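Long-range contacts in alpha-L-arabinofuranosidase B (Aspergillus kawachii, PDB 6SXT), which hydrolyses terminal non-reducing alpha-L-arabinofuranosyl residues from arabinan, arabinogalactan and arabinoxylan, with retention of configuration: residues T13-H19 and G293-Y299; D142-G146 and V232-A236. All coordinates share one frame; numbering follows the deposited sequence.

Interaction 1 (T13-H19 and G293-Y299); sequences TPCVAAH and GVMTSGY
The carbonyl oxygen of Met295 is gripped by two successive amides of the facing strand. Val16 N donates to Met295 O at 2.8 Å, and Ala17 N reaches the same atom at 3.2 Å. Both donors are tilted from the carbonyl plane, Ala17 N by 29°. Cys15 CA adds a CA-H...O contact to this oxygen, and Val16 CG2 packs beside it. The pairing shifts by one residue here, from Cys15 opposite Thr296 to Ala17 opposite Met295. Val16 is the extra residue, which makes this a classic beta bulge. Past the bulge the regular antiparallel pairing resumes. Met295 N returns a bond to Ala17 O, and His19 and Gly293 exchange two more. The nearly straight His19 N to Gly293 O bond, 172° at the hydrogen, is one of these.

The ladder pairs strands 15-20 and 288-296 in the larger antiparallel sheet of the catalytic domain, which belongs to the concanavalin-like clan. On one face Ala18 CB meets Val294 CG1. From the strand end before the bulge, Cys15 SG comes in to 3.9 Å from Val294 CB. With SG anti to its carbonyl carbon (chi1 -64°), it is held against this valine, and its disulfide to Cys5 ties the strand to helix 4-10. The other face carries Ala17, Met295 and His19 against Ile274. The His19 imidazole bonds to Tyr164 OH through ND1 and to Asn83 O through NE2.

Before the bulge in 13-19, Ser297 N donates to Pro14 O at 2.9 Å. Val16 CG1 rests on Ser297 CB, 3.8 Å away. Thr13 O faces the CB and CG2 of Thr296, whose OG1 is bonded to Gly146 N. The methyl CG2 of Thr13 reaches 3.6 Å from Tyr299 O. Buried Ser297 O has no hydrogen-bond partner in the model; Thr13 CA makes a CA-H...O contact to it.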
# COMPACT_ATOMS: atom_id res chain seq x y z
N THR A 13 -15.16 -17.30 18.41
CA THR A 13 -14.66 -17.38 17.01
C THR A 13 -13.29 -16.71 17.03
O THR A 13 -13.13 -15.60 16.52
CB THR A 13 -15.63 -16.72 16.02
OG1 THR A 13 -15.85 -15.34 16.37
CG2 THR A 13 -16.96 -17.44 15.99
N PRO A 14 -12.27 -17.35 17.64
CA PRO A 14 -11.02 -16.65 17.96
C PRO A 14 -10.17 -16.41 16.71
O PRO A 14 -10.23 -17.11 15.70
CB PRO A 14 -10.27 -17.63 18.86
CG PRO A 14 -10.79 -18.97 18.37
CD PRO A 14 -12.26 -18.74 18.13
N CYS A 15 -9.34 -15.35 16.78
CA CYS A 15 -8.34 -15.09 15.74
C CYS A 15 -7.39 -16.27 15.65
O CYS A 15 -6.89 -16.80 16.70
CB CYS A 15 -7.53 -13.85 16.06
SG CYS A 15 -8.57 -12.36 16.07
N VAL A 16 -7.07 -16.65 14.43
CA VAL A 16 -5.98 -17.59 14.13
C VAL A 16 -4.85 -16.91 13.37
O VAL A 16 -3.81 -17.55 13.13
CB VAL A 16 -6.51 -18.82 13.39
CG1 VAL A 16 -7.43 -19.59 14.33
CG2 VAL A 16 -7.18 -18.45 12.07
N ALA A 17 -5.03 -15.67 12.95
CA ALA A 17 -3.95 -14.85 12.36
C ALA A 17 -4.34 -13.42 12.64
O ALA A 17 -5.52 -13.06 12.43
CB ALA A 17 -3.82 -15.13 10.89
N ALA A 18 -3.40 -12.61 13.08
CA ALA A 18 -3.72 -11.23 13.50
C ALA A 18 -2.55 -10.36 13.08
O ALA A 18 -1.42 -10.53 13.60
CB ALA A 18 -3.94 -11.18 14.99
N HIS A 19 -2.77 -9.47 12.15
CA HIS A 19 -1.67 -8.75 11.46
C HIS A 19 -1.90 -7.24 11.53
O HIS A 19 -2.96 -6.76 11.10
CB HIS A 19 -1.68 -9.13 10.01
CG HIS A 19 -1.42 -10.57 9.75
ND1 HIS A 19 -2.34 -11.37 9.08
CD2 HIS A 19 -0.37 -11.33 10.07
CE1 HIS A 19 -1.84 -12.59 8.98
NE2 HIS A 19 -0.63 -12.62 9.56
N GLY A 293 -5.68 -6.29 10.33
CA GLY A 293 -6.67 -7.28 9.92
C GLY A 293 -6.42 -8.59 10.64
O GLY A 293 -5.35 -8.80 11.20
N VAL A 294 -7.43 -9.45 10.56
CA VAL A 294 -7.35 -10.77 11.19
C VAL A 294 -8.07 -11.80 10.33
O VAL A 294 -8.92 -11.44 9.51
CB VAL A 294 -7.93 -10.79 12.60
CG1 VAL A 294 -7.42 -9.69 13.52
CG2 VAL A 294 -9.45 -10.85 12.58
N MET A 295 -7.80 -13.07 10.66
CA MET A 295 -8.62 -14.22 10.22
C MET A 295 -8.96 -15.01 11.48
O MET A 295 -8.15 -15.07 12.42
CB MET A 295 -7.89 -15.12 9.23
CG MET A 295 -7.60 -14.38 7.93
SD MET A 295 -6.49 -15.35 6.86
CE MET A 295 -7.54 -16.77 6.47
N THR A 296 -10.18 -15.54 11.50
CA THR A 296 -10.71 -16.28 12.65
C THR A 296 -11.03 -17.72 12.28
O THR A 296 -11.12 -18.06 11.13
CB THR A 296 -11.96 -15.64 13.26
OG1 THR A 296 -13.07 -15.93 12.40
CG2 THR A 296 -11.83 -14.16 13.46
N SER A 297 -11.17 -18.54 13.32
CA SER A 297 -11.80 -19.88 13.21
C SER A 297 -13.25 -19.73 13.65
O SER A 297 -13.47 -19.17 14.68
CB SER A 297 -11.04 -20.87 14.07
OG SER A 297 -11.77 -22.07 14.24
N GLY A 298 -14.19 -20.26 12.91
CA GLY A 298 -15.61 -20.09 13.23
C GLY A 298 -16.19 -18.90 12.49
O GLY A 298 -15.46 -17.99 12.05
N TYR A 299 -17.50 -18.82 12.50
CA TYR A 299 -18.27 -17.82 11.76
C TYR A 299 -18.72 -16.74 12.72
O TYR A 299 -19.57 -16.97 13.56
CB TYR A 299 -19.51 -18.47 11.14
CG TYR A 299 -20.25 -17.63 10.15
CD1 TYR A 299 -19.93 -17.63 8.81
CD2 TYR A 299 -21.38 -16.92 10.53
CE1 TYR A 299 -20.64 -16.91 7.88
CE2 TYR A 299 -22.11 -16.19 9.60
CZ TYR A 299 -21.76 -16.20 8.27
OH TYR A 299 -22.44 -15.53 7.31

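Interaction 2 (D142-G146 and V232-A236); sequences DEAEG and VKGGA. With EDO (1,2-ethanediol), chain B.
Glu145 and Gly234 face each other as an antiparallel hydrogen-bonded pair in the large sheet of the catalytic domain. Glu145 N donates to Gly234 O and Gly234 N to Glu145 O, each at 2.9 Å. This is the tight part. The next pair, Gly146 with Lys233, brings the CA atoms to 4.0 Å. Gly146, Gly234 and Gly235 have no side chains, so this part is mostly main chain against main chain. Lys233 CB packs 3.5 Å from Glu145 O, and its extended chain carries NZ away to Asp302 and Glu305. Glu145 OE1 accepts from Asn166 ND2; OE2 lies close to Glu180 OE1, which may favour a shared proton.

The other end is looser and more open to solvent, as pairing gives way to loop residues Asp142 and Ala236. Asp142 has its CG anti to the backbone N (chi1 -155°), which brings OD2 to 3.5 Å from Ala236 CA. Its OD1 accepts from Met268 N. A water lies 2.8 Å from Asp142 OD1; a longer, weak bond to Gly235 O is possible, but it cannot serve every acceptor in reach. A 1,2-ethanediol, probably from the crystallisation liquor, takes a 2.7 Å bond from Ala236 N to its O1.

On its other edge 145-152 pairs with 288-296; Gly146 bonds there to Thr296, and just beyond the strand ends Ala144 bonds to Gly298. Strand 238-245 flanks 227-235, and the Lys233 salt bridges reach helix 302-315.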
# COMPACT_ATOMS: atom_id res chain seq x y z
N ASP A 142 -14.61 -26.64 3.82
CA ASP A 142 -15.86 -25.85 3.98
C ASP A 142 -15.95 -25.29 5.39
O ASP A 142 -17.03 -24.91 5.83
CB ASP A 142 -17.07 -26.76 3.62
CG ASP A 142 -18.28 -25.96 3.16
OD1 ASP A 142 -18.09 -24.93 2.43
OD2 ASP A 142 -19.39 -26.42 3.51
N GLU A 143 -14.86 -25.32 6.16
CA GLU A 143 -14.88 -24.84 7.56
C GLU A 143 -15.18 -23.33 7.60
O GLU A 143 -14.71 -22.60 6.71
CB GLU A 143 -13.57 -25.09 8.29
CG GLU A 143 -13.30 -26.58 8.53
CD GLU A 143 -11.88 -26.86 8.94
OE1 GLU A 143 -11.01 -25.94 8.96
OE2 GLU A 143 -11.63 -28.03 9.28
N ALA A 144 -15.83 -22.94 8.68
CA ALA A 144 -16.22 -21.54 8.89
C ALA A 144 -14.99 -20.70 9.25
O ALA A 144 -14.14 -21.11 10.03
CB ALA A 144 -17.27 -21.43 9.92
N GLU A 145 -15.06 -19.46 8.79
CA GLU A 145 -14.07 -18.44 9.19
C GLU A 145 -14.69 -17.05 9.08
O GLU A 145 -15.62 -16.82 8.33
CB GLU A 145 -12.81 -18.49 8.30
CG GLU A 145 -13.04 -18.17 6.85
CD GLU A 145 -11.83 -18.22 5.95
OE1 GLU A 145 -10.71 -18.42 6.50
OE2 GLU A 145 -11.98 -18.13 4.73
N GLY A 146 -14.06 -16.12 9.77
CA GLY A 146 -14.27 -14.69 9.51
C GLY A 146 -12.94 -14.00 9.32
O GLY A 146 -11.89 -14.59 9.58
N VAL A 232 -15.61 -9.85 6.38
CA VAL A 232 -16.08 -10.95 5.48
C VAL A 232 -16.14 -12.22 6.30
O VAL A 232 -15.26 -12.46 7.19
CB VAL A 232 -15.19 -11.08 4.23
CG1 VAL A 232 -15.32 -12.45 3.56
CG2 VAL A 232 -15.47 -9.93 3.29
N LYS A 233 -17.12 -13.08 6.05
CA LYS A 233 -17.19 -14.36 6.76
C LYS A 233 -17.85 -15.38 5.84
O LYS A 233 -18.56 -14.98 4.92
CB LYS A 233 -17.93 -14.23 8.09
CG LYS A 233 -19.31 -13.57 8.03
CD LYS A 233 -19.80 -13.19 9.39
CE LYS A 233 -21.10 -12.42 9.39
NZ LYS A 233 -21.38 -11.89 10.77
N GLY A 234 -17.46 -16.63 6.06
CA GLY A 234 -17.93 -17.73 5.22
C GLY A 234 -18.08 -18.98 6.03
O GLY A 234 -17.23 -19.30 6.85
N GLY A 235 -19.14 -19.72 5.77
CA GLY A 235 -19.34 -21.04 6.38
C GLY A 235 -20.02 -21.94 5.36
O GLY A 235 -19.91 -21.71 4.19
N ALA A 236 -20.74 -22.95 5.88
CA ALA A 236 -21.39 -23.98 5.04
C ALA A 236 -22.58 -23.37 4.29
O ALA A 236 -23.60 -23.16 4.95
CB ALA A 236 -21.79 -25.11 5.96
C1 EDO B . -21.22 -22.91 9.31
O1 EDO B . -20.42 -23.59 8.48
C2 EDO B . -20.84 -23.14 10.69
O2 EDO B . -20.85 -21.90 11.36
O HOH W 1 -16.74 -22.70 3.57

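From the N terminus, the chain enters interaction 1 at 13-19 and completes it only at 293-299, so this contact closes a very long loop. Interaction 2, between 142-146 and 232-236, closes a shorter one wholly within it. The two do not cross. Both belong to the same antiparallel sheet of the catalytic domain, with centres 11 Å apart. They touch where 288-296 runs beside 145-152, for instance through Met295 CE, which packs 3.6 Å from Glu145 OE1. Locally the strands run 15-20, 288-296, 145-152, 227-235; the sheet is branched, and 288-296 also pairs with 117-124. It joins the start of the domain, its middle and its last part.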